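Long-range contacts in glycoside hydrolase (Streptococcus pneumoniae serotype 4, PDB 6ORH), which probably hydrolyses alpha-L-fucosidic bonds in host glycans, as a family 29 glycoside hydrolase with a carbohydrate-binding beta-sandwich beside its TIM-barrel domain: residues H284-G289 and G414-L419; A340-R345 and S355-A360; P363-L368 and R430-E435; E380-L385 and L441-S446. The protein carries 2 engineered substitutions. One frame throughout, in Å; residues are numbered along the deposited sequence.

In the fold
Contact 1 joins a loop of the TIM barrel to the beta-sandwich, whereas contacts 2, 3 and 4 lie within the sandwich. Contacts 1 and 4 touch, with centres about 11 Å apart, because strands 417-426 and 378-382 are neighbours; R417 N reaches L381 O at 2.9 Å. Contact 4 passes on to contact 2 through W356 N and L442 O, 2.8 Å apart. Contact 3 belongs to the opposing sheet, and its L366 CD2 lies 3.8 Å from W356 CE2. The main glycan pocket lies in the barrel. A second sugar site is about 10 Å from the V432 side chain, and calcium-site residue T443 belongs to contact 4.

Contact 1: H284-G289 and G414-L419; sequences HSVGRG and GYKRLL. With EDO (1,2-ethanediol), chain L.
G287 takes the direct hydrogen bond between loop and strand: L418 N donates to G287 O over 2.8 Å, with 157° at the hydrogen. The same oxygen has R417 CA and CD close by, CD at 3.4 Å from G287 O, and L418 lays its CB 3.8 Å from G287 CA. Glycine suits both turn positions. A beta carbon on G287 would press on L418 CB, while G289, at positive phi, would have one jammed against the carbonyl oxygen before it and close to K416 O.

Water carries two further links. One accepts from R288 NE at 3.1 Å and from R417 NH2 at 2.8 Å, lying at the edge of the R288 guanidinium in its plane. Another donates to G289 O and accepts from Y415 N.

The loop leads from helix 275-284 to barrel strand 292-295, and residues 414-419 lead into strand 417-426 of the beta-sandwich, so the contact is an interface between the TIM barrel and its accessory domain.

Among the charged side chains, R288 and R417 run abreast in the same direction, with guanidinium planes 67° apart; the R417 bend at chi2 (68°) swings CD toward G287 O, and R288 CG sits over one face of the R417 guanidinium. R417 NH1 has a salt bridge to D221 and a hydrogen bond to T412 O, and R288 NH1 a hydrogen bond to A219 O. K416 stretches its extended chain past V286 to E22.

An ethanediol molecule, probably from the crystallisation liquor, lies beside K416 CB, its O2 donating to V286 O at 2.7 Å.

Contact 2: A340-R345 and S355-A360; sequences ADFACR and SWASDA
F342 and W356 are the two aromatic residues that fasten the loop 340-345 to the short edge strand 356-357 of the beta-sandwich, a discoidin-like (F5/8 type C) fold. The two rings part from the backbone in different ways. F342 has CG anti to its carbonyl carbon (chi1 -68°), and its ring meets S355 at the edge and A357 obliquely: CD1 is 3.7 Å from S355 OG, which sits near the ring plane, and F342 CD1 is 3.9 Å from A357 CB. Small residues suit S355 and A357, since the phenyl ring can then come close to the strand.

W356 has CG anti to the backbone N (chi1 162°), which sends the indole to other neighbours. Its CD1 lies 3.4 Å from F342 O, and A343 C comes up at the ring edge in plane. C344 approaches the five-membered ring obliquely, its sulfur 57° off the ring normal; SG is 3.8 Å from W356 NE1, a cysteine sulfur-aromatic contact. NE1 itself is hydrogen-bonded to P336 O, so the one polar atom of this buried indole is satisfied while its carbon rim packs on I364 and L366 of the facing sheet.

Between the two backbones runs a weak hydrogen bond from A357 N to F342 O, 3.4 Å long, with CA-H...O contacts beside it from F342 to S355 O and from W356 to F342 O. S355 O also accepts from H346, a calcium ligand of this protein, though no calcium is bound to this chain in the model.

A water beside D341 and S355 donates to D341 O at 2.8 Å and accepts from S355 N at 3.0 Å.

Contact 3: P363-L368 and R430-E435; sequences PIQLEL and RVVITE
R430 turns its CG anti to the carbonyl carbon (chi1 -76°), while E367 puts CG anti to its backbone N (chi1 -177°), and the two chains, long enough to span to each other, meet on one partly exposed face of the sheet. R430 grips the carboxylate side-on with two nitrogens, both from the same face: NE is 2.7 Å and NH2 3.0 Å from E367 OE1, which lies in the guanidinium plane. Q365 lies over one guanidinium face, the planes 21° apart; its NE2 is 3.3 Å from R430 NE, but both are donors, so flat groups meet here without a hydrogen bond.

Strands 364-370 and 428-436 are antiparallel neighbours in one sheet of the sandwich. Paired bonds link I364 with I433 and L366 with V431, L366 N to V431 O being 2.8 Å. These aliphatic residues suit the buried face, where W356 meets three of them. P363 CB packs 3.8 Å from V432 CG1, on the side that carries E367 and R430.

The same guanidinium also makes a cation-pi contact with W404 of the sugar site, and R430 NH1 a salt bridge to E176 of the second subunit. T434 and E435 make a classic beta bulge opposite A393.

Contact 4: E380-L385 and L441-S446; sequences ELREDL and LLTKIS
E380 and S446 form an antiparallel hydrogen-bonded pair, E380 N giving to S446 O at 2.8 Å, on strand segments 380-382 and 444-446 whose axes run 173° apart. Beyond it the ladder is irregular at T443: T443 N donates to R382 O at 2.8 Å, while R382 N makes a longer bond to K444 O.

Three charged side chains gather on one face. K444 has CG anti to its backbone N (chi1 -175°) and an extended chain, and NZ reaches E380 OE2 at 2.7 Å from above the carboxylate plane. R382 NE meets that same oxygen nearly along the C-O line, also at 2.7 Å from E380 OE2. One buried carboxylate oxygen thus accepts from both cations, R382 NH2 and K444 NZ being 3.5 Å apart; the pooled positive charge would be expected to favour a negative E380. Its OE1 is held by Y448 OH.

These strands are neighbours in a sheet of the galactose-binding-like beta-sandwich, next to a calcium site. T443 is a calcium ligand in this protein, although no calcium is bound to this chain in the model.

The opposite face of the strands is apolar. L381 and I445 run abreast, CD2 of L381 being 3.5 Å from CG1 of I445, and branched or long aliphatic chains suit this inward surface, which L442 continues. At the irregular end T443 CG2 packs on D384 CB at 3.7 Å. E383 CG stays near L441 O while its carboxylate reaches other partners: OE1 accepts from G414 N, OE2 accepts from R390 N and I391 N, and a water near OE2 accepts from L441 N.

Contact 1: H284-G289 and G414-L419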
loop_
_atom_site.group_PDB
_atom_site.type_symbol
_atom_site.label_atom_id
_atom_site.label_comp_id
_atom_site.label_asym_id
_atom_site.label_seq_id
_atom_site.Cartn_x
_atom_site.Cartn_y
_atom_site.Cartn_z
ATOM N N HIS A 284 -1.034 -7.096 -5.641
ATOM C CA HIS A 284 -0.463 -6.975 -4.295
ATOM C C HIS A 284 0.067 -8.304 -3.759
ATOM O O HIS A 284 0.542 -8.340 -2.611
ATOM C CB HIS A 284 -1.476 -6.351 -3.329
ATOM C CG HIS A 284 -1.734 -4.909 -3.637
ATOM N ND1 HIS A 284 -2.761 -4.505 -4.467
ATOM C CD2 HIS A 284 -1.124 -3.780 -3.226
ATOM C CE1 HIS A 284 -2.769 -3.192 -4.573
ATOM N NE2 HIS A 284 -1.772 -2.721 -3.822
ATOM N N SER A 285 0.056 -9.365 -4.597
ATOM C CA SER A 285 0.530 -10.667 -4.161
ATOM C C SER A 285 1.591 -11.116 -5.163
ATOM O O SER A 285 2.782 -10.858 -5.010
ATOM C CB SER A 285 -0.641 -11.671 -3.960
ATOM O OG SER A 285 -1.413 -11.775 -5.157
ATOM N N VAL A 286 1.147 -11.635 -6.306
ATOM C CA VAL A 286 2.054 -12.021 -7.374
ATOM C C VAL A 286 2.866 -10.800 -7.814
ATOM O O VAL A 286 4.062 -10.928 -8.089
ATOM C CB VAL A 286 1.249 -12.647 -8.540
ATOM C CG1 VAL A 286 2.135 -12.819 -9.767
ATOM C CG2 VAL A 286 0.690 -14.015 -8.096
ATOM N N GLY A 287 2.204 -9.639 -7.894
ATOM C CA GLY A 287 2.878 -8.404 -8.291
ATOM C C GLY A 287 3.829 -7.848 -7.224
ATOM O O GLY A 287 4.524 -6.880 -7.511
ATOM N N ARG A 288 3.910 -8.488 -6.059
ATOM C CA ARG A 288 4.905 -8.097 -5.053
ATOM C C ARG A 288 5.872 -9.245 -4.785
ATOM O O ARG A 288 6.667 -9.202 -3.825
ATOM C CB ARG A 288 4.237 -7.564 -3.786
ATOM C CG ARG A 288 3.663 -6.168 -4.016
ATOM C CD ARG A 288 2.974 -5.638 -2.779
ATOM N NE ARG A 288 2.622 -4.249 -3.045
ATOM C CZ ARG A 288 2.238 -3.373 -2.130
ATOM N NH1 ARG A 288 2.094 -3.711 -0.849
ATOM N NH2 ARG A 288 2.043 -2.116 -2.504
ATOM N N GLY A 289 5.850 -10.257 -5.648
ATOM C CA GLY A 289 6.892 -11.276 -5.590
ATOM C C GLY A 289 6.510 -12.480 -4.722
ATOM O O GLY A 289 7.390 -13.245 -4.333
ATOM N N GLY A 414 12.413 -8.591 -5.555
ATOM C CA GLY A 414 12.167 -10.002 -5.294
ATOM C C GLY A 414 12.127 -10.827 -6.589
ATOM O O GLY A 414 12.724 -10.441 -7.607
ATOM N N TYR A 415 11.381 -11.939 -6.563
ATOM C CA TYR A 415 11.302 -12.807 -7.722
ATOM C C TYR A 415 10.709 -12.051 -8.918
ATOM O O TYR A 415 11.118 -12.227 -10.075
ATOM C CB TYR A 415 10.397 -14.002 -7.412
ATOM C CG TYR A 415 10.473 -15.050 -8.489
ATOM C CD1 TYR A 415 11.488 -15.994 -8.467
ATOM C CD2 TYR A 415 9.540 -15.058 -9.513
ATOM C CE1 TYR A 415 11.592 -16.937 -9.481
ATOM C CE2 TYR A 415 9.629 -15.990 -10.537
ATOM C CZ TYR A 415 10.669 -16.914 -10.511
ATOM O OH TYR A 415 10.776 -17.901 -11.452
ATOM N N LYS A 416 9.690 -11.245 -8.621
ATOM C CA LYS A 416 8.979 -10.514 -9.653
ATOM C C LYS A 416 8.203 -9.393 -8.987
ATOM O O LYS A 416 7.462 -9.624 -8.036
ATOM C CB LYS A 416 7.986 -11.461 -10.333
ATOM C CG LYS A 416 6.968 -10.802 -11.259
ATOM C CD LYS A 416 6.203 -11.891 -12.026
ATOM C CE LYS A 416 5.009 -11.369 -12.800
ATOM N NZ LYS A 416 4.369 -12.473 -13.569
ATOM N N ARG A 417 8.355 -8.170 -9.520
ATOM C CA ARG A 417 7.636 -7.018 -9.005
ATOM C C ARG A 417 6.916 -6.374 -10.186
ATOM O O ARG A 417 7.552 -6.063 -11.201
ATOM C CB ARG A 417 8.638 -6.002 -8.417
ATOM C CG ARG A 417 8.034 -4.712 -7.875
ATOM C CD ARG A 417 7.198 -4.988 -6.625
ATOM N NE ARG A 417 6.354 -3.868 -6.211
ATOM C CZ ARG A 417 6.630 -3.029 -5.226
ATOM N NH1 ARG A 417 7.809 -3.047 -4.594
ATOM N NH2 ARG A 417 5.722 -2.115 -4.909
ATOM N N LEU A 418 5.604 -6.225 -10.045
ATOM C CA LEU A 418 4.819 -5.430 -10.981
ATOM C C LEU A 418 4.593 -4.099 -10.291
ATOM O O LEU A 418 4.346 -4.036 -9.077
ATOM C CB LEU A 418 3.496 -6.135 -11.302
ATOM C CG LEU A 418 3.661 -7.502 -11.953
ATOM C CD1 LEU A 418 2.300 -8.213 -12.067
ATOM C CD2 LEU A 418 4.310 -7.374 -13.328
ATOM N N LEU A 419 4.861 -3.024 -11.018
ATOM C CA LEU A 419 4.514 -1.732 -10.469
ATOM C C LEU A 419 3.654 -0.939 -11.462
ATOM O O LEU A 419 4.091 -0.709 -12.584
ATOM C CB LEU A 419 5.830 -1.008 -10.177
ATOM C CG LEU A 419 5.664 0.383 -9.578
ATOM C CD1 LEU A 419 5.138 0.287 -8.138
ATOM C CD2 LEU A 419 7.024 1.074 -9.601
HETATM C C1 EDO L . 5.829 -15.148 -7.055
HETATM O O1 EDO L . 5.023 -16.269 -7.181
HETATM C C2 EDO L . 5.238 -14.236 -8.038
HETATM O O2 EDO L . 5.798 -13.025 -8.026
HETATM O O HOH W 1 3.077 -2.744 -5.733
HETATM O O HOH W 2 9.995 -12.379 -4.128
#

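Contact 2: A340-R345 and S355-A360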
loop_
_atom_site.group_PDB
_atom_site.type_symbol
_atom_site.label_atom_id
_atom_site.label_comp_id
_atom_site.label_asym_id
_atom_site.label_seq_id
_atom_site.Cartn_x
_atom_site.Cartn_y
_atom_site.Cartn_z
ATOM N N ALA A 340 30.480 -7.787 -19.849
ATOM C CA ALA A 340 29.682 -8.253 -20.971
ATOM C C ALA A 340 28.735 -9.387 -20.579
ATOM O O ALA A 340 27.649 -9.508 -21.138
ATOM C CB ALA A 340 30.623 -8.670 -22.103
ATOM N N ASP A 341 29.165 -10.237 -19.638
ATOM C CA ASP A 341 28.367 -11.376 -19.208
ATOM C C ASP A 341 27.153 -10.911 -18.388
ATOM O O ASP A 341 26.191 -11.666 -18.275
ATOM C CB ASP A 341 29.212 -12.377 -18.421
ATOM C CG ASP A 341 30.201 -13.180 -19.261
ATOM O OD1 ASP A 341 30.101 -13.130 -20.495
ATOM O OD2 ASP A 341 31.045 -13.861 -18.675
ATOM N N PHE A 342 27.192 -9.668 -17.888
ATOM C CA PHE A 342 26.099 -9.090 -17.098
ATOM C C PHE A 342 25.629 -7.783 -17.739
ATOM O O PHE A 342 25.323 -6.808 -17.058
ATOM C CB PHE A 342 26.559 -8.885 -15.644
ATOM C CG PHE A 342 26.770 -10.203 -14.942
ATOM C CD1 PHE A 342 25.685 -10.938 -14.498
ATOM C CD2 PHE A 342 28.042 -10.747 -14.812
ATOM C CE1 PHE A 342 25.871 -12.180 -13.903
ATOM C CE2 PHE A 342 28.228 -11.985 -14.216
ATOM C CZ PHE A 342 27.141 -12.704 -13.761
ATOM N N ALA A 343 25.597 -7.746 -19.082
ATOM C CA ALA A 343 25.340 -6.499 -19.778
ATOM C C ALA A 343 23.884 -6.040 -19.642
ATOM O O ALA A 343 22.962 -6.842 -19.486
ATOM C CB ALA A 343 25.714 -6.654 -21.247
ATOM N N CYS A 344 23.690 -4.728 -19.797
ATOM C CA CYS A 344 22.375 -4.119 -19.758
ATOM C C CYS A 344 21.408 -4.742 -20.761
ATOM O O CYS A 344 20.219 -4.868 -20.475
ATOM C CB CYS A 344 22.442 -2.621 -20.033
ATOM S SG CYS A 344 23.427 -1.674 -18.849
ATOM N N ARG A 345 21.918 -5.136 -21.941
ATOM C CA ARG A 345 21.051 -5.638 -23.000
ATOM C C ARG A 345 20.347 -6.919 -22.561
ATOM O O ARG A 345 19.343 -7.309 -23.153
ATOM C CB ARG A 345 21.849 -5.848 -24.298
ATOM C CG ARG A 345 22.988 -6.853 -24.179
ATOM C CD ARG A 345 23.554 -7.348 -25.515
ATOM N NE ARG A 345 22.519 -7.720 -26.481
ATOM C CZ ARG A 345 21.876 -8.891 -26.542
ATOM N NH1 ARG A 345 22.156 -9.877 -25.704
ATOM N NH2 ARG A 345 20.955 -9.077 -27.474
ATOM N N SER A 355 21.281 -12.100 -17.691
ATOM C CA SER A 355 20.952 -11.143 -16.638
ATOM C C SER A 355 21.964 -9.993 -16.593
ATOM O O SER A 355 23.049 -10.084 -17.171
ATOM C CB SER A 355 20.901 -11.825 -15.310
ATOM O OG SER A 355 22.221 -12.032 -14.862
ATOM N N TRP A 356 21.590 -8.919 -15.877
ATOM C CA TRP A 356 22.386 -7.717 -15.714
ATOM C C TRP A 356 22.778 -7.585 -14.243
ATOM O O TRP A 356 22.040 -8.042 -13.379
ATOM C CB TRP A 356 21.602 -6.470 -16.163
ATOM C CG TRP A 356 22.170 -5.182 -15.652
ATOM C CD1 TRP A 356 23.130 -4.403 -16.241
ATOM C CD2 TRP A 356 21.845 -4.522 -14.404
ATOM N NE1 TRP A 356 23.417 -3.305 -15.465
ATOM C CE2 TRP A 356 22.641 -3.355 -14.325
ATOM C CE3 TRP A 356 20.974 -4.812 -13.340
ATOM C CZ2 TRP A 356 22.589 -2.475 -13.239
ATOM C CZ3 TRP A 356 20.915 -3.927 -12.273
ATOM C CH2 TRP A 356 21.697 -2.769 -12.218
ATOM N N ALA A 357 23.943 -6.994 -13.999
ATOM C CA ALA A 357 24.452 -6.689 -12.665
ATOM C C ALA A 357 25.382 -5.493 -12.781
ATOM O O ALA A 357 25.902 -5.219 -13.870
ATOM C CB ALA A 357 25.173 -7.882 -12.076
ATOM N N SER A 358 25.558 -4.755 -11.676
ATOM C CA SER A 358 26.506 -3.653 -11.617
ATOM C C SER A 358 27.021 -3.479 -10.191
ATOM O O SER A 358 26.236 -3.509 -9.239
ATOM C CB SER A 358 25.897 -2.374 -12.095
ATOM O OG SER A 358 26.865 -1.331 -12.013
ATOM N N ASP A 359 28.336 -3.270 -10.067
ATOM C CA ASP A 359 28.957 -2.960 -8.789
ATOM C C ASP A 359 29.192 -1.451 -8.675
ATOM O O ASP A 359 29.963 -1.003 -7.826
ATOM C CB ASP A 359 30.251 -3.766 -8.612
ATOM C CG ASP A 359 31.276 -3.473 -9.697
ATOM O OD1 ASP A 359 30.922 -2.760 -10.660
ATOM O OD2 ASP A 359 32.408 -3.985 -9.594
ATOM N N ALA A 360 28.536 -0.657 -9.530
ATOM C CA ALA A 360 28.692 0.791 -9.498
ATOM C C ALA A 360 28.093 1.357 -8.212
ATOM O O ALA A 360 27.236 0.717 -7.604
ATOM C CB ALA A 360 28.033 1.433 -10.693
HETATM O O HOH W 3 24.064 -13.065 -17.142
#

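Contact 3: P363-L368 and R430-E435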
loop_
_atom_site.group_PDB
_atom_site.type_symbol
_atom_site.label_atom_id
_atom_site.label_comp_id
_atom_site.label_asym_id
_atom_site.label_seq_id
_atom_site.Cartn_x
_atom_site.Cartn_y
_atom_site.Cartn_z
ATOM N N PRO A 363 23.169 6.016 -6.526
ATOM C CA PRO A 363 22.152 5.328 -7.335
ATOM C C PRO A 363 22.602 4.807 -8.699
ATOM O O PRO A 363 23.466 5.400 -9.367
ATOM C CB PRO A 363 21.069 6.395 -7.514
ATOM C CG PRO A 363 21.839 7.708 -7.503
ATOM C CD PRO A 363 22.972 7.479 -6.520
ATOM N N ILE A 364 22.029 3.659 -9.089
ATOM C CA ILE A 364 22.258 3.103 -10.419
ATOM C C ILE A 364 21.071 3.410 -11.322
ATOM O O ILE A 364 19.918 3.088 -11.017
ATOM C CB ILE A 364 22.608 1.600 -10.359
ATOM C CG1 ILE A 364 23.998 1.350 -9.777
ATOM C CG2 ILE A 364 22.474 0.959 -11.752
ATOM C CD1 ILE A 364 24.293 -0.090 -9.416
ATOM N N GLN A 365 21.370 4.003 -12.486
ATOM C CA GLN A 365 20.314 4.440 -13.371
ATOM C C GLN A 365 20.400 3.650 -14.671
ATOM O O GLN A 365 21.397 3.772 -15.389
ATOM C CB GLN A 365 20.469 5.936 -13.634
ATOM C CG GLN A 365 19.438 6.471 -14.612
ATOM C CD GLN A 365 19.447 7.974 -14.558
ATOM O OE1 GLN A 365 19.188 8.571 -13.511
ATOM N NE2 GLN A 365 19.828 8.589 -15.663
ATOM N N LEU A 366 19.368 2.841 -14.935
ATOM C CA LEU A 366 19.212 2.147 -16.213
ATOM C C LEU A 366 18.202 2.926 -17.049
ATOM O O LEU A 366 17.125 3.269 -16.569
ATOM C CB LEU A 366 18.702 0.718 -15.959
ATOM C CG LEU A 366 19.683 -0.204 -15.249
ATOM C CD1 LEU A 366 18.970 -1.429 -14.671
ATOM C CD2 LEU A 366 20.789 -0.614 -16.224
ATOM N N GLU A 367 18.536 3.224 -18.318
ATOM C CA GLU A 367 17.585 3.933 -19.163
ATOM C C GLU A 367 17.242 3.051 -20.359
ATOM O O GLU A 367 18.155 2.505 -21.004
ATOM C CB GLU A 367 18.182 5.260 -19.647
ATOM C CG GLU A 367 17.206 6.090 -20.475
ATOM C CD GLU A 367 17.676 7.518 -20.714
ATOM O OE1 GLU A 367 18.231 8.123 -19.788
ATOM O OE2 GLU A 367 17.504 8.027 -21.843
ATOM N N LEU A 368 15.938 2.901 -20.612
ATOM C CA LEU A 368 15.450 2.120 -21.745
ATOM C C LEU A 368 14.998 3.097 -22.819
ATOM O O LEU A 368 14.307 4.067 -22.511
ATOM C CB LEU A 368 14.246 1.255 -21.350
ATOM C CG LEU A 368 14.582 -0.036 -20.603
ATOM C CD1 LEU A 368 14.992 0.284 -19.177
ATOM C CD2 LEU A 368 13.393 -0.982 -20.581
ATOM N N ARG A 430 13.453 5.403 -17.137
ATOM C CA ARG A 430 14.605 5.147 -16.284
ATOM C C ARG A 430 14.163 4.291 -15.103
ATOM O O ARG A 430 13.110 4.552 -14.510
ATOM C CB ARG A 430 15.221 6.435 -15.725
ATOM C CG ARG A 430 16.045 7.187 -16.769
ATOM C CD ARG A 430 16.303 8.641 -16.427
ATOM N NE ARG A 430 17.182 9.169 -17.483
ATOM C CZ ARG A 430 17.651 10.420 -17.527
ATOM N NH1 ARG A 430 17.374 11.288 -16.563
ATOM N NH2 ARG A 430 18.429 10.790 -18.532
ATOM N N VAL A 431 14.960 3.253 -14.839
ATOM C CA VAL A 431 14.832 2.466 -13.618
ATOM C C VAL A 431 16.028 2.838 -12.752
ATOM O O VAL A 431 17.194 2.678 -13.153
ATOM C CB VAL A 431 14.748 0.954 -13.919
ATOM C CG1 VAL A 431 14.774 0.114 -12.635
ATOM C CG2 VAL A 431 13.450 0.663 -14.671
ATOM N N VAL A 432 15.744 3.328 -11.530
ATOM C CA VAL A 432 16.811 3.812 -10.673
ATOM C C VAL A 432 16.797 2.995 -9.387
ATOM O O VAL A 432 15.829 3.073 -8.627
ATOM C CB VAL A 432 16.696 5.319 -10.382
ATOM C CG1 VAL A 432 17.894 5.826 -9.582
ATOM C CG2 VAL A 432 16.541 6.145 -11.659
ATOM N N ILE A 433 17.907 2.292 -9.140
ATOM C CA ILE A 433 18.105 1.516 -7.917
ATOM C C ILE A 433 18.825 2.414 -6.908
ATOM O O ILE A 433 19.969 2.803 -7.138
ATOM C CB ILE A 433 18.866 0.201 -8.183
ATOM C CG1 ILE A 433 18.115 -0.685 -9.191
ATOM C CG2 ILE A 433 19.150 -0.542 -6.873
ATOM C CD1 ILE A 433 18.913 -1.877 -9.645
ATOM N N THR A 434 18.201 2.660 -5.743
ATOM C CA THR A 434 18.699 3.668 -4.805
ATOM C C THR A 434 19.217 3.053 -3.506
ATOM O O THR A 434 19.991 3.675 -2.764
ATOM C CB THR A 434 17.677 4.787 -4.562
ATOM O OG1 THR A 434 16.524 4.245 -3.886
ATOM C CG2 THR A 434 17.274 5.475 -5.848
ATOM N N GLU A 435 18.770 1.834 -3.201
ATOM C CA GLU A 435 19.285 1.136 -2.027
ATOM C C GLU A 435 19.303 -0.371 -2.286
ATOM O O GLU A 435 18.363 -0.905 -2.868
ATOM C CB GLU A 435 18.418 1.452 -0.796
ATOM C CG GLU A 435 19.091 0.960 0.465
ATOM C CD GLU A 435 18.277 1.173 1.723
ATOM O OE1 GLU A 435 17.861 2.328 1.943
ATOM O OE2 GLU A 435 18.149 0.199 2.525
#

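Contact 4: E380-L385 and L441-S446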
loop_
_atom_site.group_PDB
_atom_site.type_symbol
_atom_site.label_atom_id
_atom_site.label_comp_id
_atom_site.label_asym_id
_atom_site.label_seq_id
_atom_site.Cartn_x
_atom_site.Cartn_y
_atom_site.Cartn_z
ATOM N N GLU A 380 7.493 -4.363 -15.049
ATOM C CA GLU A 380 7.889 -5.570 -14.314
ATOM C C GLU A 380 9.412 -5.608 -14.193
ATOM O O GLU A 380 10.143 -5.392 -15.169
ATOM C CB GLU A 380 7.370 -6.826 -15.038
ATOM C CG GLU A 380 7.909 -8.129 -14.405
ATOM C CD GLU A 380 7.489 -9.376 -15.172
ATOM O OE1 GLU A 380 6.411 -9.355 -15.781
ATOM O OE2 GLU A 380 8.245 -10.379 -15.139
ATOM N N LEU A 381 9.922 -5.883 -12.974
ATOM C CA LEU A 381 11.344 -6.061 -12.722
ATOM C C LEU A 381 11.501 -7.428 -12.051
ATOM O O LEU A 381 10.614 -7.823 -11.276
ATOM C CB LEU A 381 11.814 -4.974 -11.739
ATOM C CG LEU A 381 11.567 -3.510 -12.126
ATOM C CD1 LEU A 381 12.056 -2.588 -11.005
ATOM C CD2 LEU A 381 12.260 -3.162 -13.432
ATOM N N ARG A 382 12.619 -8.116 -12.279
ATOM C CA ARG A 382 12.889 -9.372 -11.566
ATOM C C ARG A 382 14.346 -9.426 -11.120
ATOM O O ARG A 382 15.278 -9.113 -11.877
ATOM C CB ARG A 382 12.672 -10.598 -12.460
ATOM C CG ARG A 382 11.243 -10.758 -12.958
ATOM C CD ARG A 382 11.047 -12.185 -13.467
ATOM N NE ARG A 382 9.741 -12.354 -14.081
ATOM C CZ ARG A 382 9.238 -13.553 -14.389
ATOM N NH1 ARG A 382 9.943 -14.639 -14.109
ATOM N NH2 ARG A 382 8.048 -13.657 -14.954
ATOM N N GLU A 383 14.550 -9.871 -9.875
ATOM C CA GLU A 383 15.887 -10.139 -9.372
ATOM C C GLU A 383 16.322 -11.548 -9.744
ATOM O O GLU A 383 15.545 -12.311 -10.306
ATOM C CB GLU A 383 15.986 -9.975 -7.849
ATOM C CG GLU A 383 16.082 -8.532 -7.452
ATOM C CD GLU A 383 16.243 -8.336 -5.958
ATOM O OE1 GLU A 383 15.209 -8.442 -5.246
ATOM O OE2 GLU A 383 17.359 -7.969 -5.537
ATOM N N ASP A 384 17.580 -11.883 -9.459
ATOM C CA ASP A 384 18.002 -13.260 -9.626
ATOM C C ASP A 384 18.164 -13.902 -8.253
ATOM O O ASP A 384 19.218 -13.793 -7.639
ATOM C CB ASP A 384 19.308 -13.370 -10.427
ATOM C CG ASP A 384 19.790 -14.802 -10.633
ATOM O OD1 ASP A 384 19.133 -15.766 -10.150
ATOM O OD2 ASP A 384 20.858 -14.950 -11.262
ATOM N N LEU A 385 17.104 -14.537 -7.769
ATOM C CA LEU A 385 17.110 -14.916 -6.362
ATOM C C LEU A 385 18.018 -16.114 -6.108
ATOM O O LEU A 385 18.264 -16.431 -4.950
ATOM C CB LEU A 385 15.681 -15.173 -5.859
ATOM C CG LEU A 385 14.737 -13.976 -5.804
ATOM C CD1 LEU A 385 13.464 -14.369 -5.065
ATOM C CD2 LEU A 385 15.377 -12.733 -5.172
ATOM N N LEU A 441 21.386 -7.323 -9.101
ATOM C CA LEU A 441 21.166 -8.076 -10.336
ATOM C C LEU A 441 19.696 -7.949 -10.716
ATOM O O LEU A 441 18.800 -8.021 -9.857
ATOM C CB LEU A 441 21.490 -9.558 -10.142
ATOM C CG LEU A 441 22.940 -9.889 -9.809
ATOM C CD1 LEU A 441 23.068 -10.109 -8.311
ATOM C CD2 LEU A 441 23.377 -11.145 -10.557
ATOM N N LEU A 442 19.436 -7.853 -12.024
ATOM C CA LEU A 442 18.073 -7.980 -12.518
ATOM C C LEU A 442 18.135 -8.897 -13.734
ATOM O O LEU A 442 19.121 -8.833 -14.481
ATOM C CB LEU A 442 17.515 -6.621 -12.948
ATOM C CG LEU A 442 17.215 -5.588 -11.857
ATOM C CD1 LEU A 442 16.822 -4.281 -12.525
ATOM C CD2 LEU A 442 16.075 -6.084 -10.961
ATOM N N THR A 443 17.087 -9.704 -13.931
ATOM C CA THR A 443 17.056 -10.646 -15.043
ATOM C C THR A 443 16.214 -10.127 -16.202
ATOM O O THR A 443 16.330 -10.641 -17.320
ATOM C CB THR A 443 16.523 -12.016 -14.613
ATOM O OG1 THR A 443 15.150 -11.922 -14.195
ATOM C CG2 THR A 443 17.370 -12.638 -13.523
ATOM N N LYS A 444 15.389 -9.119 -15.951
ATOM C CA LYS A 444 14.353 -8.732 -16.897
ATOM C C LYS A 444 13.754 -7.393 -16.470
ATOM O O LYS A 444 13.565 -7.126 -15.263
ATOM C CB LYS A 444 13.226 -9.769 -16.832
ATOM C CG LYS A 444 12.084 -9.632 -17.835
ATOM C CD LYS A 444 11.038 -10.668 -17.447
ATOM C CE LYS A 444 9.646 -10.366 -17.928
ATOM N NZ LYS A 444 8.738 -11.449 -17.530
ATOM N N ILE A 445 13.479 -6.541 -17.471
ATOM C CA ILE A 445 12.575 -5.411 -17.330
ATOM C C ILE A 445 11.558 -5.527 -18.466
ATOM O O ILE A 445 11.966 -5.676 -19.623
ATOM C CB ILE A 445 13.295 -4.045 -17.378
ATOM C CG1 ILE A 445 14.299 -3.867 -16.232
ATOM C CG2 ILE A 445 12.284 -2.907 -17.392
ATOM C CD1 ILE A 445 15.341 -2.816 -16.508
ATOM N N SER A 446 10.275 -5.543 -18.105
ATOM C CA SER A 446 9.169 -5.638 -19.053
ATOM C C SER A 446 8.201 -4.477 -18.839
ATOM O O SER A 446 8.155 -3.901 -17.750
ATOM C CB SER A 446 8.466 -6.989 -18.963
ATOM O OG SER A 446 9.391 -8.044 -19.285
HETATM O O HOH W 4 19.411 -8.145 -7.077
#